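Local coordinates for pumilio homolog 23 (Arabidopsis thaliana, PDB 5WZJ), which binds RNA sequence-specifically through its pumilio repeats, recognises 18S rRNA, and probably regulates translation and stability of target mRNAs, at residues L451-A456 with R487-K491. Sequence-based numbering, arbitrary orientation.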
# COMPACT_ATOMS: atom_id res chain seq x y z
N LEU A 451 -6.36 -26.67 11.46
CA LEU A 451 -5.21 -26.68 10.55
C LEU A 451 -4.41 -27.97 10.69
O LEU A 451 -4.03 -28.59 9.69
CB LEU A 451 -4.30 -25.48 10.81
CG LEU A 451 -3.03 -25.43 9.93
CD1 LEU A 451 -3.38 -25.17 8.47
CD2 LEU A 451 -2.04 -24.37 10.42
N THR A 452 -4.10 -28.38 11.93
CA THR A 452 -3.26 -29.57 12.10
C THR A 452 -4.01 -30.86 11.82
O THR A 452 -3.36 -31.91 11.68
CB THR A 452 -2.66 -29.65 13.51
OG1 THR A 452 -3.71 -29.70 14.48
CG2 THR A 452 -1.76 -28.45 13.77
N SER A 453 -5.35 -30.82 11.75
CA SER A 453 -6.15 -31.99 11.38
C SER A 453 -6.25 -32.21 9.89
O SER A 453 -6.61 -33.31 9.47
CB SER A 453 -7.59 -31.87 11.91
OG SER A 453 -7.61 -31.96 13.32
N MET A 454 -6.00 -31.18 9.08
CA MET A 454 -6.18 -31.31 7.64
C MET A 454 -5.32 -32.45 7.11
O MET A 454 -4.20 -32.67 7.58
CB MET A 454 -5.83 -30.00 6.92
CG MET A 454 -6.87 -28.89 7.08
SD MET A 454 -6.26 -27.30 6.47
CE MET A 454 -5.76 -27.71 4.81
N LYS A 455 -5.86 -33.20 6.15
CA LYS A 455 -5.13 -34.35 5.66
C LYS A 455 -3.95 -33.90 4.81
O LYS A 455 -3.89 -32.76 4.33
CB LYS A 455 -6.06 -35.28 4.86
CG LYS A 455 -6.68 -34.63 3.64
CD LYS A 455 -7.66 -35.59 2.97
CE LYS A 455 -8.37 -34.93 1.80
NZ LYS A 455 -9.33 -35.86 1.12
N ALA A 456 -2.99 -34.82 4.64
CA ALA A 456 -1.71 -34.48 4.03
C ALA A 456 -1.89 -33.79 2.69
O ALA A 456 -1.22 -32.78 2.41
CB ALA A 456 -0.86 -35.75 3.87
N ARG A 487 3.31 -32.35 13.97
CA ARG A 487 2.30 -33.14 13.28
C ARG A 487 2.05 -32.61 11.88
O ARG A 487 1.92 -33.38 10.92
CB ARG A 487 1.01 -33.17 14.09
CG ARG A 487 -0.15 -33.87 13.35
CD ARG A 487 -1.47 -33.73 14.08
NE ARG A 487 -2.52 -34.48 13.39
CZ ARG A 487 -3.81 -34.36 13.66
NH1 ARG A 487 -4.21 -33.52 14.61
NH2 ARG A 487 -4.70 -35.08 12.98
N LEU A 488 1.96 -31.28 11.73
CA LEU A 488 1.72 -30.71 10.40
C LEU A 488 2.94 -30.90 9.50
O LEU A 488 2.80 -31.27 8.34
CB LEU A 488 1.37 -29.21 10.52
CG LEU A 488 1.07 -28.52 9.18
CD1 LEU A 488 -0.05 -27.51 9.32
CD2 LEU A 488 2.31 -27.84 8.60
N ILE A 489 4.13 -30.62 10.02
CA ILE A 489 5.34 -30.74 9.22
C ILE A 489 5.48 -32.16 8.67
O ILE A 489 5.82 -32.36 7.50
CB ILE A 489 6.57 -30.33 10.05
CG1 ILE A 489 6.51 -28.82 10.34
CG2 ILE A 489 7.87 -30.70 9.31
CD1 ILE A 489 7.61 -28.34 11.30
N ILE A 490 5.19 -33.17 9.50
CA ILE A 490 5.29 -34.55 9.05
C ILE A 490 4.36 -34.82 7.88
O ILE A 490 4.70 -35.58 6.96
CB ILE A 490 5.03 -35.52 10.23
CG1 ILE A 490 6.24 -35.49 11.17
CG2 ILE A 490 4.76 -36.96 9.74
CD1 ILE A 490 6.01 -36.16 12.52
N LYS A 491 3.19 -34.18 7.85
CA LYS A 491 2.32 -34.44 6.72
C LYS A 491 2.78 -33.77 5.43
O LYS A 491 2.18 -34.00 4.38
CB LYS A 491 0.88 -34.04 7.06
CG LYS A 491 0.21 -35.11 7.95
CD LYS A 491 -1.24 -34.84 8.22
CE LYS A 491 -1.41 -33.82 9.33
NZ LYS A 491 -2.84 -33.83 9.80
O HOH W 1 -3.04 -31.67 16.49
O HOH W 2 -7.64 -34.85 13.84
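In the alpha-helical pumilio repeats that build the right-handed superhelix of this protein, the C-terminal end of helix 445-453 and the turn after it meet the last turn of helix 482-490, where repeat 7 passes into repeat 8. Arg487 comes first, its side chain fully extended so that one face of the guanidinium lies over Thr452 O and the CA of Ser453. Thr452 O is 3.2 Å from Arg487 CZ, but the angles to NE and NH1 are too poor for hydrogen bonds. The guanidinium reaches the hydroxyls through water instead: one water bridges Arg487 NH1 and Thr452 OG1, and a second joins Arg487 NH2 to Ser453 OG. Both hydroxyls also bond back into their own helix, to Ile448 O and Thr449 O respectively. One residue on, Leu488 supplies the apolar part, its CD1 lying 3.7 Å from Leu451 CG; Phe475 and Ile472 of helix 468-477 extend this apolar layer beside Leu451 and Leu488. Lys491 completes the contact. Its CB sits 4.0 Å from Ala456 CB, at the start of helix 456-463, and its aliphatic chain runs back past Lys455, the N-cap of that helix. Near the C-terminal end of a helix, backbone carbonyls lack the usual amide partner further along, so Thr452 O and the loop carbonyl Met454 O can accept bonds from a side chain. The ammonium collects both, with Lys491 NZ donating to Met454 O at 2.9 Å and to Thr452 O at 2.7 Å.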